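Local coordinates for prohead core protein protease (PDB 5JBL) that acts as a serine protease of the phage T4 prohead inner core, cleaving itself and many prohead proteins during capsid maturation, at residues C[117-122]-C[131-136]; C[24-29]-C[72-77]. The protein carries 3 engineered substitutions. One frame throughout, in Å; residues are numbered along the deposited sequence.

Contact 1 of 2, residues C[117-122]-C[131-136]; sequences IIIEDM and GRARVI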
ATOM      1  N   ILE C 117       5.346 -15.362  -6.998  1.00 12.63           N
ATOM      2  CA  ILE C 117       6.250 -16.412  -7.450  1.00 11.66           C
ATOM      3  C   ILE C 117       6.087 -16.593  -8.945  1.00 12.03           C
ATOM      4  O   ILE C 117       5.079 -16.205  -9.537  1.00 13.00           O
ATOM      5  CB  ILE C 117       5.998 -17.776  -6.754  1.00 17.01           C
ATOM      6  CG1 ILE C 117       4.580 -18.275  -7.020  1.00 21.41           C
ATOM      7  CG2 ILE C 117       6.209 -17.680  -5.286  1.00 15.94           C
ATOM      8  CD1 ILE C 117       4.517 -19.322  -8.141  1.00 30.04           C
ATOM      9  N   ILE C 118       7.085 -17.226  -9.557  1.00 12.33           N
ATOM     10  CA  ILE C 118       6.971 -17.666 -10.936  1.00 14.42           C
ATOM     11  C   ILE C 118       7.485 -19.096 -11.022  1.00 18.20           C
ATOM     12  O   ILE C 118       8.564 -19.410 -10.511  1.00 16.42           O
ATOM     13  CB  ILE C 118       7.711 -16.720 -11.905  1.00 12.17           C
ATOM     14  CG1 ILE C 118       7.511 -17.192 -13.350  1.00 20.81           C
ATOM     15  CG2 ILE C 118       9.212 -16.582 -11.537  1.00 12.20           C
ATOM     16  CD1 ILE C 118       7.923 -16.174 -14.402  1.00 18.86           C
ATOM     17  N   ILE C 119       6.701 -19.967 -11.652  1.00 11.87           N
ATOM     18  CA  ILE C 119       7.079 -21.367 -11.814  1.00 12.42           C
ATOM     19  C   ILE C 119       8.050 -21.489 -12.980  1.00 13.89           C
ATOM     20  O   ILE C 119       7.741 -21.073 -14.101  1.00 19.05           O
ATOM     21  CB  ILE C 119       5.835 -22.248 -12.034  1.00 12.45           C
ATOM     22  CG1 ILE C 119       4.983 -22.262 -10.763  1.00 20.13           C
ATOM     23  CG2 ILE C 119       6.249 -23.675 -12.491  1.00 13.34           C
ATOM     24  CD1 ILE C 119       3.713 -23.110 -10.849  1.00 22.58           C
ATOM     25  N   GLU C 120       9.230 -22.079 -12.722  1.00 16.33           N
ATOM     26  CA  GLU C 120      10.252 -22.258 -13.748  1.00 17.40           C
ATOM     27  C   GLU C 120      10.240 -23.640 -14.380  1.00 18.80           C
ATOM     28  O   GLU C 120      10.720 -23.789 -15.507  1.00 21.59           O
ATOM     29  CB  GLU C 120      11.659 -22.021 -13.173  1.00 21.25           C
ATOM     30  CG  GLU C 120      11.788 -20.702 -12.463  1.00 27.67           C
ATOM     31  CD  GLU C 120      13.234 -20.307 -12.236  1.00 33.47           C
ATOM     32  OE1 GLU C 120      14.095 -21.205 -12.118  1.00 36.77           O
ATOM     33  OE2 GLU C 120      13.501 -19.093 -12.179  1.00 29.44           O
ATOM     34  N   ASP C 121       9.722 -24.647 -13.688  1.00 16.37           N
ATOM     35  CA  ASP C 121       9.769 -26.002 -14.228  1.00 19.91           C
ATOM     36  C   ASP C 121       8.803 -26.858 -13.435  1.00 16.53           C
ATOM     37  O   ASP C 121       8.548 -26.601 -12.252  1.00 21.04           O
ATOM     38  CB  ASP C 121      11.186 -26.593 -14.163  1.00 33.25           C
ATOM     39  CG  ASP C 121      11.401 -27.732 -15.163  1.00 47.84           C
ATOM     40  OD1 ASP C 121      12.554 -28.195 -15.302  1.00 54.68           O
ATOM     41  OD2 ASP C 121      10.422 -28.169 -15.807  1.00 46.35           O
ATOM     42  N   MET C 122       8.237 -27.844 -14.104  1.00 19.85           N
ATOM     43  CA  MET C 122       7.366 -28.819 -13.458  1.00 20.76           C
ATOM     44  C   MET C 122       7.689 -30.173 -14.049  1.00 27.31           C
ATOM     45  O   MET C 122       8.057 -30.265 -15.217  1.00 24.94           O
ATOM     46  CB  MET C 122       5.863 -28.517 -13.635  1.00 21.65           C
ATOM     47  CG  MET C 122       5.400 -27.254 -12.929  1.00 27.90           C
ATOM     48  SD  MET C 122       3.671 -26.838 -13.224  1.00 34.54           S
ATOM     49  CE  MET C 122       2.849 -28.006 -12.166  1.00 39.66           C
ATOM     50  N   GLY C 131       7.675 -29.288  -8.796  1.00 23.38           N
ATOM     51  CA  GLY C 131       8.038 -28.112  -9.560  1.00 20.86           C
ATOM     52  C   GLY C 131       9.031 -27.265  -8.800  1.00 24.51           C
ATOM     53  O   GLY C 131       9.319 -27.493  -7.624  1.00 17.84           O
ATOM     54  N   ARG C 132       9.543 -26.263  -9.493  1.00 21.17           N
ATOM     55  CA  ARG C 132      10.444 -25.297  -8.886  1.00 19.00           C
ATOM     56  C   ARG C 132       9.884 -23.911  -9.155  1.00 16.39           C
ATOM     57  O   ARG C 132       9.569 -23.579 -10.301  1.00 17.81           O
ATOM     58  CB  ARG C 132      11.870 -25.442  -9.442  1.00 24.25           C
ATOM     59  CG  ARG C 132      12.888 -24.599  -8.699  1.00 29.18           C
ATOM     60  CD  ARG C 132      14.302 -24.804  -9.229  1.00 38.38           C
ATOM     61  NE  ARG C 132      14.513 -24.047 -10.453  1.00 47.83           N
ATOM     62  CZ  ARG C 132      14.514 -24.581 -11.671  1.00 63.95           C
ATOM     63  NH1 ARG C 132      14.320 -25.886 -11.831  1.00 65.79           N
ATOM     64  NH2 ARG C 132      14.714 -23.806 -12.730  1.00 68.88           N
ATOM     65  N   ALA C 133       9.710 -23.122  -8.101  1.00 16.73           N
ATOM     66  CA  ALA C 133       9.184 -21.777  -8.223  1.00 12.79           C
ATOM     67  C   ALA C 133      10.169 -20.777  -7.632  1.00 15.14           C
ATOM     68  O   ALA C 133      10.710 -20.989  -6.550  1.00 21.67           O
ATOM     69  CB  ALA C 133       7.829 -21.631  -7.517  1.00 13.93           C
ATOM     70  N   ARG C 134      10.389 -19.686  -8.347  1.00 12.96           N
ATOM     71  CA  ARG C 134      11.235 -18.603  -7.866  1.00 14.88           C
ATOM     72  C   ARG C 134      10.368 -17.534  -7.212  1.00 11.45           C
ATOM     73  O   ARG C 134       9.328 -17.147  -7.759  1.00 14.34           O
ATOM     74  CB  ARG C 134      12.038 -18.012  -9.026  1.00 24.97           C
ATOM     75  CG  ARG C 134      12.973 -16.899  -8.625  1.00 25.19           C
ATOM     76  CD  ARG C 134      13.662 -16.292  -9.834  1.00 26.04           C
ATOM     77  NE  ARG C 134      14.553 -15.216  -9.409  1.00 26.35           N
ATOM     78  CZ  ARG C 134      15.872 -15.326  -9.270  1.00 30.37           C
ATOM     79  NH1 ARG C 134      16.485 -16.472  -9.549  1.00 28.56           N
ATOM     80  NH2 ARG C 134      16.580 -14.273  -8.849  1.00 32.78           N
ATOM     81  N   VAL C 135      10.772 -17.080  -6.028  1.00 18.97           N
ATOM     82  CA  VAL C 135      10.067 -15.999  -5.346  1.00 10.24           C
ATOM     83  C   VAL C 135      10.479 -14.672  -5.976  1.00 15.74           C
ATOM     84  O   VAL C 135      11.667 -14.439  -6.235  1.00 13.31           O
ATOM     85  CB  VAL C 135      10.363 -16.024  -3.837  1.00 12.36           C
ATOM     86  CG1 VAL C 135       9.704 -14.833  -3.133  1.00 12.46           C
ATOM     87  CG2 VAL C 135       9.867 -17.313  -3.243  1.00 15.06           C
ATOM     88  N   ILE C 136       9.501 -13.829  -6.290  1.00 13.48           N
ATOM     89  CA  ILE C 136       9.782 -12.536  -6.914  1.00 14.21           C
ATOM     90  C   ILE C 136      10.292 -11.576  -5.842  1.00 20.87           C
ATOM     91  O   ILE C 136       9.616 -11.343  -4.844  1.00 28.75           O
ATOM     92  CB  ILE C 136       8.533 -11.979  -7.605  1.00 20.71           C
ATOM     93  CG1 ILE C 136       8.069 -12.972  -8.676  1.00 22.95           C
ATOM     94  CG2 ILE C 136       8.824 -10.580  -8.185  1.00 14.55           C
ATOM     95  CD1 ILE C 136       6.691 -12.707  -9.246  1.00 10.63           C
TER

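Contact 2 of 2, residues C[24-29]-C[72-77]; sequences QLLIET and NKRLYP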
ATOM      1  N   GLN C  24     -16.599 -25.004 -12.836  1.00 30.23           N
ATOM      2  CA  GLN C  24     -16.461 -24.101 -11.705  1.00 25.19           C
ATOM      3  C   GLN C  24     -14.983 -23.892 -11.405  1.00 25.66           C
ATOM      4  O   GLN C  24     -14.119 -24.632 -11.880  1.00 20.39           O
ATOM      5  CB  GLN C  24     -17.202 -24.670 -10.483  1.00 26.59           C
ATOM      6  CG  GLN C  24     -16.564 -25.934  -9.918  1.00 30.64           C
ATOM      7  CD  GLN C  24     -17.268 -26.454  -8.667  1.00 41.76           C
ATOM      8  OE1 GLN C  24     -18.199 -27.252  -8.762  1.00 48.79           O
ATOM      9  NE2 GLN C  24     -16.817 -26.013  -7.495  1.00 46.65           N
ATOM     10  N   LEU C  25     -14.696 -22.859 -10.624  1.00 20.39           N
ATOM     11  CA  LEU C  25     -13.344 -22.652 -10.132  1.00 19.48           C
ATOM     12  C   LEU C  25     -13.039 -23.706  -9.081  1.00 17.63           C
ATOM     13  O   LEU C  25     -13.793 -23.857  -8.118  1.00 18.64           O
ATOM     14  CB  LEU C  25     -13.206 -21.250  -9.533  1.00 23.44           C
ATOM     15  CG  LEU C  25     -11.861 -20.848  -8.915  1.00 22.77           C
ATOM     16  CD1 LEU C  25     -10.773 -20.714  -9.985  1.00 21.23           C
ATOM     17  CD2 LEU C  25     -11.961 -19.568  -8.072  1.00 20.56           C
ATOM     18  N   LEU C  26     -11.938 -24.430  -9.265  1.00 20.26           N
ATOM     19  CA  LEU C  26     -11.478 -25.468  -8.345  1.00 17.50           C
ATOM     20  C   LEU C  26     -10.145 -25.008  -7.759  1.00 20.52           C
ATOM     21  O   LEU C  26      -9.152 -24.884  -8.488  1.00 20.60           O
ATOM     22  CB  LEU C  26     -11.336 -26.807  -9.071  1.00 17.05           C
ATOM     23  CG  LEU C  26     -12.601 -27.387  -9.687  1.00 23.84           C
ATOM     24  CD1 LEU C  26     -12.281 -28.584 -10.610  1.00 20.01           C
ATOM     25  CD2 LEU C  26     -13.596 -27.770  -8.585  1.00 22.39           C
ATOM     26  N   ILE C  27     -10.131 -24.737  -6.453  1.00 18.79           N
ATOM     27  CA  ILE C  27      -8.929 -24.344  -5.721  1.00 17.37           C
ATOM     28  C   ILE C  27      -8.546 -25.482  -4.790  1.00 17.77           C
ATOM     29  O   ILE C  27      -9.375 -25.953  -4.010  1.00 22.34           O
ATOM     30  CB  ILE C  27      -9.158 -23.052  -4.916  1.00 22.32           C
ATOM     31  CG1 ILE C  27      -9.550 -21.910  -5.854  1.00 25.27           C
ATOM     32  CG2 ILE C  27      -7.902 -22.694  -4.100  1.00 28.65           C
ATOM     33  CD1 ILE C  27      -9.629 -20.565  -5.157  1.00 33.58           C
ATOM     34  N   GLU C  28      -7.286 -25.907  -4.846  1.00 17.44           N
ATOM     35  CA  GLU C  28      -6.832 -27.015  -4.019  1.00 19.40           C
ATOM     36  C   GLU C  28      -5.632 -26.578  -3.204  1.00 23.86           C
ATOM     37  O   GLU C  28      -4.811 -25.801  -3.682  1.00 23.69           O
ATOM     38  CB  GLU C  28      -6.440 -28.222  -4.864  1.00 21.02           C
ATOM     39  CG  GLU C  28      -7.371 -28.520  -6.026  1.00 19.88           C
ATOM     40  CD  GLU C  28      -8.761 -28.972  -5.598  1.00 26.38           C
ATOM     41  OE1 GLU C  28      -8.952 -29.351  -4.420  1.00 27.88           O
ATOM     42  OE2 GLU C  28      -9.674 -28.942  -6.450  1.00 24.67           O
ATOM     43  N   THR C  29      -5.538 -27.066  -1.972  1.00 19.83           N
ATOM     44  CA  THR C  29      -4.310 -26.955  -1.201  1.00 18.96           C
ATOM     45  C   THR C  29      -3.585 -28.297  -1.231  1.00 20.83           C
ATOM     46  O   THR C  29      -4.213 -29.361  -1.208  1.00 21.05           O
ATOM     47  CB  THR C  29      -4.599 -26.522   0.237  1.00 26.70           C
ATOM     48  OG1 THR C  29      -5.515 -27.453   0.834  1.00 28.00           O
ATOM     49  CG2 THR C  29      -5.203 -25.141   0.248  1.00 29.61           C
ATOM     50  N   ASN C  72      -9.557 -31.180   0.044  1.00 26.07           N
ATOM     51  CA  ASN C  72     -10.913 -30.795  -0.341  1.00 22.14           C
ATOM     52  C   ASN C  72     -11.796 -31.987  -0.689  1.00 22.63           C
ATOM     53  O   ASN C  72     -12.873 -31.787  -1.257  1.00 28.25           O
ATOM     54  CB  ASN C  72     -10.886 -29.846  -1.546  1.00 27.15           C
ATOM     55  CG  ASN C  72     -10.593 -28.418  -1.166  1.00 35.42           C
ATOM     56  OD1 ASN C  72     -10.867 -27.984  -0.048  1.00 33.17           O
ATOM     57  ND2 ASN C  72     -10.049 -27.665  -2.110  1.00 35.12           N
ATOM     58  N   LYS C  73     -11.367 -33.215  -0.383  1.00 27.04           N
ATOM     59  CA  LYS C  73     -12.133 -34.420  -0.712  1.00 30.79           C
ATOM     60  C   LYS C  73     -12.346 -34.551  -2.222  1.00 31.45           C
ATOM     61  O   LYS C  73     -13.404 -34.988  -2.687  1.00 27.85           O
ATOM     62  CB  LYS C  73     -13.472 -34.459   0.031  1.00 31.53           C
ATOM     63  CG  LYS C  73     -13.340 -34.352   1.534  1.00 38.62           C
ATOM     64  CD  LYS C  73     -12.596 -35.548   2.089  1.00 52.28           C
ATOM     65  CE  LYS C  73     -12.544 -35.521   3.618  1.00 64.15           C
ATOM     66  NZ  LYS C  73     -11.701 -34.394   4.132  1.00 66.39           N
ATOM     67  N   ARG C  74     -11.320 -34.198  -2.992  1.00 30.98           N
ATOM     68  CA  ARG C  74     -11.337 -34.319  -4.443  1.00 27.04           C
ATOM     69  C   ARG C  74     -10.169 -35.172  -4.908  1.00 23.63           C
ATOM     70  O   ARG C  74      -9.070 -35.086  -4.356  1.00 28.54           O
ATOM     71  CB  ARG C  74     -11.252 -32.941  -5.108  1.00 28.59           C
ATOM     72  CG  ARG C  74     -12.438 -32.078  -4.818  1.00 27.62           C
ATOM     73  CD  ARG C  74     -12.137 -30.652  -5.178  1.00 24.58           C
ATOM     74  NE  ARG C  74     -13.249 -29.787  -4.822  1.00 30.12           N
ATOM     75  CZ  ARG C  74     -13.189 -28.461  -4.821  1.00 32.10           C
ATOM     76  NH1 ARG C  74     -12.058 -27.852  -5.153  1.00 30.13           N
ATOM     77  NH2 ARG C  74     -14.265 -27.753  -4.496  1.00 33.92           N
ATOM     78  N   LEU C  75     -10.404 -35.972  -5.939  1.00 23.14           N
ATOM     79  CA  LEU C  75      -9.372 -36.812  -6.523  1.00 25.56           C
ATOM     80  C   LEU C  75      -9.194 -36.407  -7.976  1.00 23.79           C
ATOM     81  O   LEU C  75     -10.178 -36.331  -8.725  1.00 26.11           O
ATOM     82  CB  LEU C  75      -9.753 -38.298  -6.417  1.00 28.74           C
ATOM     83  CG  LEU C  75      -8.749 -39.344  -6.920  1.00 29.79           C
ATOM     84  CD1 LEU C  75      -8.873 -40.610  -6.096  1.00 26.59           C
ATOM     85  CD2 LEU C  75      -8.948 -39.677  -8.396  1.00 29.86           C
ATOM     86  N   TYR C  76      -7.934 -36.177  -8.381  1.00 22.47           N
ATOM     87  CA  TYR C  76      -7.616 -35.864  -9.765  1.00 20.29           C
ATOM     88  C   TYR C  76      -7.103 -37.122 -10.456  1.00 21.60           C
ATOM     89  O   TYR C  76      -6.003 -37.582 -10.129  1.00 22.89           O
ATOM     90  CB  TYR C  76      -6.568 -34.751  -9.840  1.00 23.39           C
ATOM     91  CG  TYR C  76      -7.100 -33.383  -9.494  1.00 22.75           C
ATOM     92  CD1 TYR C  76      -7.448 -33.059  -8.188  1.00 20.17           C
ATOM     93  CD2 TYR C  76      -7.261 -32.417 -10.476  1.00 21.82           C
ATOM     94  CE1 TYR C  76      -7.954 -31.810  -7.872  1.00 18.79           C
ATOM     95  CE2 TYR C  76      -7.753 -31.178 -10.174  1.00 20.06           C
ATOM     96  CZ  TYR C  76      -8.092 -30.873  -8.878  1.00 23.28           C
ATOM     97  OH  TYR C  76      -8.588 -29.622  -8.620  1.00 24.41           O
ATOM     98  N   PRO C  77      -7.842 -37.717 -11.391  1.00 23.28           N
ATOM     99  CA  PRO C  77      -7.323 -38.904 -12.094  1.00 29.01           C
ATOM    100  C   PRO C  77      -6.052 -38.578 -12.869  1.00 26.79           C
ATOM    101  O   PRO C  77      -5.885 -37.468 -13.385  1.00 26.86           O
ATOM    102  CB  PRO C  77      -8.476 -39.297 -13.030  1.00 30.28           C
ATOM    103  CG  PRO C  77      -9.721 -38.731 -12.361  1.00 24.99           C
ATOM    104  CD  PRO C  77      -9.246 -37.429 -11.741  1.00 25.07           C
TER
HETATM  105  O   HOH W   1      -7.043 -26.900  -8.854  1.00 20.73           O
HETATM  106  O   HOH W   2     -12.530 -25.063  -4.761  1.00 26.41           O
HETATM  107  O   HOH W   3      -7.329 -29.621  -1.528  1.00 34.53           O
HETATM  108  O   HOH W   4      -8.120 -27.027   0.479  1.00 38.95           O

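Contact 1 of 2, residues C[117-122]-C[131-136]
Glu120 OE1 takes two N-H groups of Arg132. NH2 of Arg132 lies 2.7 Å from Glu120 OE1 and forms the salt bridge. Arg132 NE adds a weak bond to Glu120 OE1 at 3.3 Å. NH2 comes to the lone pair of OE1 that faces away from the other oxygen. The carboxylate and guanidinium planes stand nearly perpendicular, 86° apart, so this is not a flat two-oxygen pairing. The arginine chain turns at chi3 (79°), which swings the guanidinium back so that its edge meets Glu120 OE1. Glu120 OE2 packs against Arg134 CB at 3.6 Å and is bonded to Tyr58 OH.

Beneath the side chains the two antiparallel strands are joined by backbone bonds. Ile118 and Arg134 form a hydrogen-bonded pair, with Arg134 N to Ile118 O at 2.8 Å. The register slips by one residue where Glu120 and Asp121 stand opposite the single residue Arg132, which makes a classic beta bulge. Glu120 N gives its hydrogen to Arg132 O at 2.9 Å, and Arg132 N returns one to Asp121 O at 3.0 Å.

On the face that carries Ile117, Ile119, Ala133 and Val135 the contact is apolar. Ile117 CD1 meets the Ala133 methyl CB at 4.1 Å.

The segments are the two arms of the hairpin 115-125/128-135. Ile136 opens the homomultimerization region and packs on Asn149 of a second subunit of the pentamer, as Ile118 does on Gly153. Strand 53-65 pairs with 131-135, and Tyr58 and Pro55 hold the Arg134 guanidinium. Helix 142-151 covers Ile117 and Val135. Helix 78-93 packs on Ile119 and Met122.

Contact 2 of 2, residues C[24-29]-C[72-77]
Leu26 lays its CD2 methyl over one face of the Arg74 guanidinium, 3.8 Å from Arg74 CZ and offset toward the rim. The amide carbon of Asn72 lies over the opposite face. The edge of the guanidinium is turned to Glu28, whose OE2 receives Arg74 NH1 at 2.9 Å in a salt bridge. This bond lies close to the guanidinium plane but comes from above the carboxylate, 40° out of its plane. Tyr76 OH reaches Glu28 OE2 from the opposite face, at 2.5 Å. The tyrosine ring presents its edge to the carboxylate. A bend at chi2 (-67°) turns the Glu28 carboxylate toward Arg74 and Tyr76.

Glu28 OE1 accepts Asn72 ND2 at 3.1 Å and has a further partner in Asn70. One charged and three neutral donors round the carboxylate would be expected to favour its charged form.

Strand 24-29 pairs antiparallel with strand 157-168, and its segment carries the inferred autolytic site between Glu28 and Thr29. The Ile27 side chain lies about 4 Å from that of Ala104 and about 5 Å from that of Ala159, the two active-site positions, both changed in this structure. The N-terminal strand thus lies across the catalytic centre, in keeping with its known blocking role. Glu28 would then precede the scissile bond, consistent with the L/I-X-E motif, with Leu26 as its first member.

Water extends the contact. One molecule accepts from Ile27 N at 3.0 Å and from Arg74 NH1. Another donates to Leu26 O and to Tyr76 OH.

In the fold
From the N terminus, strand 24-29 comes first. Contact 2 closes the long loop from it to residues 72-77, spanning strands 35-38, 42-43 and 53-65. The chain then runs through helix 78-93 and strand 99-101 to the hairpin 115-125/128-135, where contact 1 closes a tight turn. The two contacts follow in series and neither nest nor cross. The centres of contact 1 and contact 2 are about 21 Å apart, on opposite sides of the chain's centre. Contact 1 lies within the antiparallel sheet. Contact 2 joins two strands of the mixed sheet that do not pair with each other. Strand 53-65, inside the loop of contact 2, pairs with strand 128-135 of contact 1.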